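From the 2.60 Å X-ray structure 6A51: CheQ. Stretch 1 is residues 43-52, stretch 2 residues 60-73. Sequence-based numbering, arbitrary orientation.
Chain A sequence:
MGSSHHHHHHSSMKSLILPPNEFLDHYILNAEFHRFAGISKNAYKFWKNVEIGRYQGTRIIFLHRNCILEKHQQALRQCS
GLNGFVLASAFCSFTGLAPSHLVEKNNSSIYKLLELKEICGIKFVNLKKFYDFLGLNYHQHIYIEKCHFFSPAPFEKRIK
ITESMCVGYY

Stretch 1, residues 43-52: AYKFWKNVEI
Stretch 2, residues 60-73: IIFLHRNCILEKHQ

Stretch 2 enters extended and runs antiparallel to the end of stretch 1. Ile61 (phi/psi -97/132, chi1 and chi2 both m) sets CG2 over one face of the Tyr44 ring, 4.0 Å from Tyr44 CZ; Tyr44 itself lies within a short run of helical phi/psi, residues 43-45, with chi1 p. At Phe62 the backbone does the work: its O lies 3.2 Å from Ile52 CA, a CA-H...O contact. Leu63 (m, t) pairs with Ile52 (p, t) in a non-hydrogen-bonded bridge, CA-CA 4.6 Å. Both side chains share one sheet face, so Leu63 CD2 packs 3.6 Å from Ile52 CG2 and also 3.9 Å from Tyr44 CB.

Register is fixed at His64, whose N donates almost linearly to Glu51 O (3.0 Å, 178°). Its chi1 is t, and Glu51 OE1 sits over the imidazole face, 3.2 Å from His64 CG, with Glu51 m, t.

Residues 65-67 then turn, Cys67 N bonding to His64 O at 3.1 Å. This brings the Cys67 thiol (chi1 p) to Glu51 N, which donates to SG at 3.4 Å and 175°: sulfur accepts where the strand pairing has ended.

Beyond it, Trp47 (chi1 m, chi2 -19°) points its CA-to-CB bond toward stretch 2 and packs against the residues after the turn. Ile68 CD1 meets its edge, 4.1 Å from Trp47 CZ3, while Leu69 (m, t) lays CD1 over the five-membered ring, 3.9 Å from its centroid. His72 ND1 lies 4.1 Å from Trp47 CZ2, a looser contact.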

ATOM      1  N   ALA A  43      -1.009 -10.709  20.867  1.00 29.80           N
ATOM      2  CA  ALA A  43      -1.661 -12.010  20.948  1.00 28.29           C
ATOM      3  C   ALA A  43      -1.335 -12.897  19.747  1.00 36.13           C
ATOM      4  O   ALA A  43      -1.180 -14.113  19.892  1.00 44.27           O
ATOM      5  CB  ALA A  43      -3.171 -11.827  21.079  1.00 33.51           C
ATOM      6  N   TYR A  44      -1.201 -12.306  18.558  1.00 41.10           N
ATOM      7  CA  TYR A  44      -0.933 -13.102  17.366  1.00 38.06           C
ATOM      8  C   TYR A  44       0.408 -13.841  17.447  1.00 36.43           C
ATOM      9  O   TYR A  44       0.583 -14.863  16.776  1.00 37.26           O
ATOM     10  CB  TYR A  44      -0.975 -12.210  16.115  1.00 35.34           C
ATOM     11  CG  TYR A  44       0.289 -11.402  15.952  1.00 35.18           C
ATOM     12  CD1 TYR A  44       1.389 -11.925  15.274  1.00 30.94           C
ATOM     13  CD2 TYR A  44       0.396 -10.128  16.497  1.00 40.15           C
ATOM     14  CE1 TYR A  44       2.569 -11.205  15.168  1.00 36.29           C
ATOM     15  CE2 TYR A  44       1.571  -9.392  16.380  1.00 41.41           C
ATOM     16  CZ  TYR A  44       2.655  -9.933  15.716  1.00 37.34           C
ATOM     17  OH  TYR A  44       3.827  -9.200  15.586  1.00 34.54           O
ATOM     18  N   LYS A  45       1.365 -13.347  18.237  1.00 30.53           N
ATOM     19  CA  LYS A  45       2.648 -14.037  18.359  1.00 36.44           C
ATOM     20  C   LYS A  45       2.514 -15.421  18.987  1.00 38.63           C
ATOM     21  O   LYS A  45       3.433 -16.236  18.865  1.00 46.88           O
ATOM     22  CB  LYS A  45       3.630 -13.212  19.192  1.00 31.95           C
ATOM     23  CG  LYS A  45       3.831 -11.805  18.719  1.00 31.00           C
ATOM     24  CD  LYS A  45       5.247 -11.344  18.979  1.00 42.63           C
ATOM     25  CE  LYS A  45       5.309  -9.837  19.138  1.00 42.25           C
ATOM     26  NZ  LYS A  45       6.690  -9.294  19.055  1.00 61.58           N
ATOM     27  N   PHE A  46       1.404 -15.705  19.659  1.00 42.25           N
ATOM     28  CA  PHE A  46       1.241 -16.957  20.381  1.00 34.05           C
ATOM     29  C   PHE A  46       0.290 -17.935  19.712  1.00 35.00           C
ATOM     30  O   PHE A  46       0.243 -19.095  20.127  1.00 42.92           O
ATOM     31  CB  PHE A  46       0.756 -16.688  21.807  1.00 19.21           C
ATOM     32  CG  PHE A  46       1.680 -15.829  22.586  1.00 41.29           C
ATOM     33  CD1 PHE A  46       2.831 -16.361  23.149  1.00 43.66           C
ATOM     34  CD2 PHE A  46       1.415 -14.482  22.744  1.00 41.07           C
ATOM     35  CE1 PHE A  46       3.690 -15.562  23.872  1.00 49.70           C
ATOM     36  CE2 PHE A  46       2.270 -13.673  23.465  1.00 44.57           C
ATOM     37  CZ  PHE A  46       3.410 -14.212  24.026  1.00 55.71           C
ATOM     38  N   TRP A  47      -0.492 -17.510  18.724  1.00 40.77           N
ATOM     39  CA  TRP A  47      -1.129 -18.491  17.862  1.00 32.69           C
ATOM     40  C   TRP A  47      -0.044 -19.237  17.118  1.00 42.01           C
ATOM     41  O   TRP A  47       1.000 -18.666  16.788  1.00 61.06           O
ATOM     42  CB  TRP A  47      -2.069 -17.850  16.835  1.00 35.77           C
ATOM     43  CG  TRP A  47      -2.934 -16.733  17.312  1.00 48.35           C
ATOM     44  CD1 TRP A  47      -3.265 -16.427  18.603  1.00 29.83           C
ATOM     45  CD2 TRP A  47      -3.579 -15.761  16.488  1.00 47.86           C
ATOM     46  NE1 TRP A  47      -4.071 -15.318  18.628  1.00 44.81           N
ATOM     47  CE2 TRP A  47      -4.279 -14.889  17.341  1.00 55.03           C
ATOM     48  CE3 TRP A  47      -3.624 -15.538  15.109  1.00 43.66           C
ATOM     49  CZ2 TRP A  47      -5.022 -13.813  16.859  1.00 53.52           C
ATOM     50  CZ3 TRP A  47      -4.364 -14.474  14.634  1.00 49.40           C
ATOM     51  CH2 TRP A  47      -5.051 -13.624  15.507  1.00 43.91           C
ATOM     52  N   LYS A  48      -0.392 -20.513  17.038  1.00 43.07           N
ATOM     53  CA  LYS A  48       0.258 -21.676  16.501  1.00 59.46           C
ATOM     54  C   LYS A  48       0.487 -21.667  15.049  1.00 68.94           C
ATOM     55  O   LYS A  48       1.552 -22.021  14.602  1.00 46.56           O
ATOM     56  CB  LYS A  48      -0.639 -22.863  16.811  1.00 76.64           C
ATOM     57  CG  LYS A  48      -0.177 -24.170  16.232  1.00 83.22           C
ATOM     58  CD  LYS A  48      -0.999 -25.339  16.731  1.00100.78           C
ATOM     59  CE  LYS A  48      -0.940 -26.518  15.773  1.00 85.35           C
ATOM     60  NZ  LYS A  48       0.432 -26.716  15.253  1.00 92.21           N
ATOM     61  N   ASN A  49      -0.525 -21.311  14.306  1.00 76.80           N
ATOM     62  CA  ASN A  49      -0.332 -21.222  12.908  1.00 58.66           C
ATOM     63  C   ASN A  49      -0.676 -19.805  12.680  1.00 63.58           C
ATOM     64  O   ASN A  49      -1.803 -19.434  12.849  1.00 83.67           O
ATOM     65  CB  ASN A  49      -1.295 -22.121  12.166  1.00 76.77           C
ATOM     66  CG  ASN A  49      -0.951 -23.580  12.298  1.00 78.55           C
ATOM     67  OD1 ASN A  49       0.163 -24.005  12.016  1.00 66.89           O
ATOM     68  ND2 ASN A  49      -1.916 -24.357  12.721  1.00 59.46           N
ATOM     69  N   VAL A  50       0.332 -18.995  12.389  1.00 39.39           N
ATOM     70  CA  VAL A  50       0.116 -17.581  12.157  1.00 51.44           C
ATOM     71  C   VAL A  50       0.830 -17.147  10.892  1.00 44.76           C
ATOM     72  O   VAL A  50       2.017 -17.421  10.715  1.00 45.73           O
ATOM     73  CB  VAL A  50       0.619 -16.731  13.337  1.00 48.55           C
ATOM     74  CG1 VAL A  50       2.093 -17.004  13.597  1.00 40.25           C
ATOM     75  CG2 VAL A  50       0.383 -15.253  13.066  1.00 35.40           C
ATOM     76  N   GLU A  51       0.111 -16.459  10.018  1.00 46.65           N
ATOM     77  CA  GLU A  51       0.713 -15.969   8.797  1.00 44.70           C
ATOM     78  C   GLU A  51       0.680 -14.461   8.909  1.00 36.45           C
ATOM     79  O   GLU A  51      -0.390 -13.870   9.062  1.00 37.04           O
ATOM     80  CB  GLU A  51      -0.082 -16.431   7.577  1.00 42.66           C
ATOM     81  CG  GLU A  51      -0.177 -17.942   7.434  1.00 54.31           C
ATOM     82  CD  GLU A  51      -0.975 -18.363   6.215  1.00 81.46           C
ATOM     83  OE1 GLU A  51      -1.451 -17.474   5.479  1.00 80.78           O
ATOM     84  OE2 GLU A  51      -1.127 -19.582   5.995  1.00 62.63           O
ATOM     85  N   ILE A  52       1.843 -13.828   8.833  1.00 31.43           N
ATOM     86  CA  ILE A  52       1.875 -12.405   8.931  1.00 27.21           C
ATOM     87  C   ILE A  52       2.665 -11.881   7.778  1.00 41.35           C
ATOM     88  O   ILE A  52       3.353 -12.609   7.123  1.00 33.29           O
ATOM     89  CB  ILE A  52       2.507 -11.898  10.225  1.00 29.15           C
ATOM     90  CG1 ILE A  52       3.967 -12.245  10.288  1.00 32.63           C
ATOM     91  CG2 ILE A  52       1.806 -12.446  11.431  1.00 25.70           C
ATOM     92  CD1 ILE A  52       4.704 -11.411  11.274  1.00 30.98           C
ATOM     93  N   ILE A  60       4.974  -2.417  10.598  1.00 41.95           N
ATOM     94  CA  ILE A  60       3.536  -2.563  10.738  1.00 33.01           C
ATOM     95  C   ILE A  60       3.137  -3.979  10.343  1.00 34.80           C
ATOM     96  O   ILE A  60       3.511  -4.482   9.274  1.00 30.87           O
ATOM     97  CB  ILE A  60       2.822  -1.496   9.894  1.00 33.32           C
ATOM     98  CG1 ILE A  60       2.944  -0.138  10.580  1.00 31.76           C
ATOM     99  CG2 ILE A  60       1.363  -1.860   9.657  1.00 28.05           C
ATOM    100  CD1 ILE A  60       3.321   0.935   9.644  1.00 23.26           C
ATOM    101  N   ILE A  61       2.362  -4.625  11.198  1.00 30.13           N
ATOM    102  CA  ILE A  61       2.055  -6.039  11.059  1.00 30.52           C
ATOM    103  C   ILE A  61       0.712  -6.194  10.377  1.00 29.93           C
ATOM    104  O   ILE A  61      -0.257  -5.543  10.769  1.00 31.32           O
ATOM    105  CB  ILE A  61       2.055  -6.739  12.425  1.00 34.77           C
ATOM    106  CG1 ILE A  61       3.445  -6.635  13.046  1.00 33.49           C
ATOM    107  CG2 ILE A  61       1.647  -8.187  12.261  1.00 41.17           C
ATOM    108  CD1 ILE A  61       4.527  -7.154  12.134  1.00 29.64           C
ATOM    109  N   PHE A  62       0.653  -7.065   9.368  1.00 23.97           N
ATOM    110  CA  PHE A  62      -0.599  -7.473   8.751  1.00 27.21           C
ATOM    111  C   PHE A  62      -0.800  -8.970   8.974  1.00 33.06           C
ATOM    112  O   PHE A  62       0.148  -9.755   8.882  1.00 32.11           O
ATOM    113  CB  PHE A  62      -0.604  -7.147   7.250  1.00 24.86           C
ATOM    114  CG  PHE A  62      -0.492  -5.676   6.953  1.00 35.23           C
ATOM    115  CD1 PHE A  62       0.748  -5.060   6.889  1.00 25.03           C
ATOM    116  CD2 PHE A  62      -1.627  -4.904   6.761  1.00 32.86           C
ATOM    117  CE1 PHE A  62       0.857  -3.707   6.637  1.00 28.11           C
ATOM    118  CE2 PHE A  62      -1.530  -3.544   6.508  1.00 19.92           C
ATOM    119  CZ  PHE A  62      -0.285  -2.944   6.446  1.00 23.53           C
ATOM    120  N   LEU A  63      -2.037  -9.362   9.266  1.00 29.59           N
ATOM    121  CA  LEU A  63      -2.391 -10.755   9.497  1.00 23.15           C
ATOM    122  C   LEU A  63      -3.109 -11.300   8.278  1.00 27.78           C
ATOM    123  O   LEU A  63      -4.023 -10.661   7.750  1.00 39.65           O
ATOM    124  CB  LEU A  63      -3.277 -10.902  10.733  1.00 27.74           C
ATOM    125  CG  LEU A  63      -2.652 -10.313  12.004  1.00 39.59           C
ATOM    126  CD1 LEU A  63      -3.648 -10.234  13.159  1.00 26.81           C
ATOM    127  CD2 LEU A  63      -1.435 -11.124  12.375  1.00 33.76           C
ATOM    128  N   HIS A  64      -2.697 -12.476   7.831  1.00 33.05           N
ATOM    129  CA  HIS A  64      -3.380 -13.115   6.719  1.00 33.13           C
ATOM    130  C   HIS A  64      -4.723 -13.646   7.207  1.00 45.29           C
ATOM    131  O   HIS A  64      -4.796 -14.259   8.280  1.00 45.50           O
ATOM    132  CB  HIS A  64      -2.502 -14.227   6.151  1.00 34.94           C
ATOM    133  CG  HIS A  64      -2.924 -14.706   4.803  1.00 41.49           C
ATOM    134  ND1 HIS A  64      -4.179 -15.223   4.556  1.00 50.83           N
ATOM    135  CD2 HIS A  64      -2.258 -14.751   3.627  1.00 45.03           C
ATOM    136  CE1 HIS A  64      -4.268 -15.564   3.283  1.00 38.66           C
ATOM    137  NE2 HIS A  64      -3.115 -15.292   2.699  1.00 40.92           N
ATOM    138  N   ARG A  65      -5.790 -13.395   6.424  1.00 39.65           N
ATOM    139  CA  ARG A  65      -7.158 -13.604   6.913  1.00 46.31           C
ATOM    140  C   ARG A  65      -7.446 -15.062   7.215  1.00 42.62           C
ATOM    141  O   ARG A  65      -8.268 -15.363   8.090  1.00 52.93           O
ATOM    142  CB  ARG A  65      -8.182 -13.104   5.898  1.00 41.02           C
ATOM    143  CG  ARG A  65      -8.068 -11.658   5.591  1.00 47.96           C
ATOM    144  CD  ARG A  65      -8.802 -11.246   4.325  1.00 40.18           C
ATOM    145  NE  ARG A  65      -9.197  -9.866   4.499  1.00 47.31           N
ATOM    146  CZ  ARG A  65     -10.329  -9.483   5.066  1.00 43.39           C
ATOM    147  NH1 ARG A  65     -11.207 -10.403   5.453  1.00 46.07           N
ATOM    148  NH2 ARG A  65     -10.586  -8.187   5.231  1.00 42.70           N
ATOM    149  N   ASN A  66      -6.802 -15.969   6.483  1.00 34.27           N
ATOM    150  CA  ASN A  66      -6.937 -17.407   6.633  1.00 41.39           C
ATOM    151  C   ASN A  66      -6.500 -17.870   8.023  1.00 54.91           C
ATOM    152  O   ASN A  66      -7.217 -18.659   8.649  1.00 72.37           O
ATOM    153  CB  ASN A  66      -6.146 -18.048   5.484  1.00 47.80           C
ATOM    154  CG  ASN A  66      -6.170 -19.564   5.475  1.00 81.52           C
ATOM    155  OD1 ASN A  66      -6.728 -20.214   6.365  1.00 91.92           O
ATOM    156  ND2 ASN A  66      -5.591 -20.142   4.413  1.00 88.99           N
ATOM    157  N   CYS A  67      -5.423 -17.312   8.579  1.00 48.71           N
ATOM    158  CA  CYS A  67      -4.931 -17.730   9.884  1.00 42.48           C
ATOM    159  C   CYS A  67      -5.750 -17.198  11.067  1.00 55.33           C
ATOM    160  O   CYS A  67      -5.455 -17.575  12.208  1.00 59.79           O
ATOM    161  CB  CYS A  67      -3.455 -17.324  10.042  1.00 45.48           C
ATOM    162  SG  CYS A  67      -3.104 -15.657  10.713  1.00 51.11           S
ATOM    163  N   ILE A  68      -6.767 -16.353  10.846  1.00 47.06           N
ATOM    164  CA  ILE A  68      -7.569 -15.845  11.963  1.00 52.40           C
ATOM    165  C   ILE A  68      -8.327 -16.994  12.626  1.00 47.95           C
ATOM    166  O   ILE A  68      -8.845 -17.897  11.949  1.00 58.83           O
ATOM    167  CB  ILE A  68      -8.528 -14.741  11.477  1.00 49.80           C
ATOM    168  CG1 ILE A  68      -7.745 -13.621  10.796  1.00 43.57           C
ATOM    169  CG2 ILE A  68      -9.283 -14.111  12.641  1.00 40.27           C
ATOM    170  CD1 ILE A  68      -6.803 -12.905  11.731  1.00 30.02           C
ATOM    171  N   LEU A  69      -8.391 -16.974  13.962  1.00 63.85           N
ATOM    172  CA  LEU A  69      -9.077 -18.026  14.715  1.00 64.82           C
ATOM    173  C   LEU A  69     -10.596 -17.919  14.564  1.00 68.63           C
ATOM    174  O   LEU A  69     -11.144 -16.830  14.356  1.00 62.12           O
ATOM    175  CB  LEU A  69      -8.715 -17.945  16.200  1.00 49.52           C
ATOM    176  CG  LEU A  69      -7.257 -17.736  16.609  1.00 52.91           C
ATOM    177  CD1 LEU A  69      -7.148 -17.431  18.096  1.00 46.56           C
ATOM    178  CD2 LEU A  69      -6.431 -18.943  16.271  1.00 38.74           C
ATOM    179  N   GLU A  70     -11.284 -19.071  14.676  1.00 77.01           N
ATOM    180  CA  GLU A  70     -12.750 -19.052  14.710  1.00 66.69           C
ATOM    181  C   GLU A  70     -13.261 -18.297  15.922  1.00 60.45           C
ATOM    182  O   GLU A  70     -14.290 -17.619  15.840  1.00 67.95           O
ATOM    183  CB  GLU A  70     -13.330 -20.466  14.706  1.00 52.36           C
ATOM    184  CG  GLU A  70     -13.397 -21.101  13.320  1.00 94.40           C
ATOM    185  CD  GLU A  70     -12.032 -21.509  12.779  1.00112.65           C
ATOM    186  OE1 GLU A  70     -11.057 -21.540  13.566  1.00109.04           O
ATOM    187  OE2 GLU A  70     -11.934 -21.796  11.564  1.00118.03           O
ATOM    188  N   LYS A  71     -12.535 -18.376  17.040  1.00 56.83           N
ATOM    189  CA  LYS A  71     -12.817 -17.584  18.236  1.00 52.04           C
ATOM    190  C   LYS A  71     -12.896 -16.090  17.950  1.00 54.49           C
ATOM    191  O   LYS A  71     -13.303 -15.325  18.831  1.00 51.19           O
ATOM    192  CB  LYS A  71     -11.727 -17.827  19.282  1.00 51.26           C
ATOM    193  CG  LYS A  71     -11.108 -19.242  19.238  1.00 61.10           C
ATOM    194  CD  LYS A  71      -9.824 -19.302  20.064  1.00 75.59           C
ATOM    195  CE  LYS A  71      -9.895 -18.365  21.271  1.00 58.38           C
ATOM    196  NZ  LYS A  71      -8.629 -18.378  22.038  1.00 64.47           N
ATOM    197  N   HIS A  72     -12.489 -15.661  16.758  1.00 58.29           N
ATOM    198  CA  HIS A  72     -12.328 -14.253  16.455  1.00 66.94           C
ATOM    199  C   HIS A  72     -12.967 -13.837  15.140  1.00 61.03           C
ATOM    200  O   HIS A  72     -12.840 -12.665  14.766  1.00 57.56           O
ATOM    201  CB  HIS A  72     -10.837 -13.888  16.426  1.00 51.15           C
ATOM    202  CG  HIS A  72     -10.208 -13.819  17.782  1.00 60.54           C
ATOM    203  ND1 HIS A  72      -8.918 -14.240  18.026  1.00 69.60           N
ATOM    204  CD2 HIS A  72     -10.691 -13.372  18.966  1.00 56.47           C
ATOM    205  CE1 HIS A  72      -8.631 -14.054  19.302  1.00 55.24           C
ATOM    206  NE2 HIS A  72      -9.689 -13.530  19.894  1.00 54.85           N
ATOM    207  N   GLN A  73     -13.662 -14.751  14.443  1.00 52.32           N
ATOM    208  CA  GLN A  73     -14.254 -14.442  13.140  1.00 62.94           C
ATOM    209  C   GLN A  73     -15.185 -13.237  13.183  1.00 69.48           C
ATOM    210  O   GLN A  73     -15.369 -12.557  12.166  1.00 70.86           O
ATOM    211  CB  GLN A  73     -15.017 -15.646  12.608  1.00 48.02           C
ATOM    212  CG  GLN A  73     -14.130 -16.811  12.247  1.00 70.75           C
ATOM    213  CD  GLN A  73     -13.273 -16.537  11.023  1.00 76.56           C
ATOM    214  OE1 GLN A  73     -12.058 -16.743  11.045  1.00 77.15           O
ATOM    215  NE2 GLN A  73     -13.908 -16.084   9.941  1.00 71.97           N
TER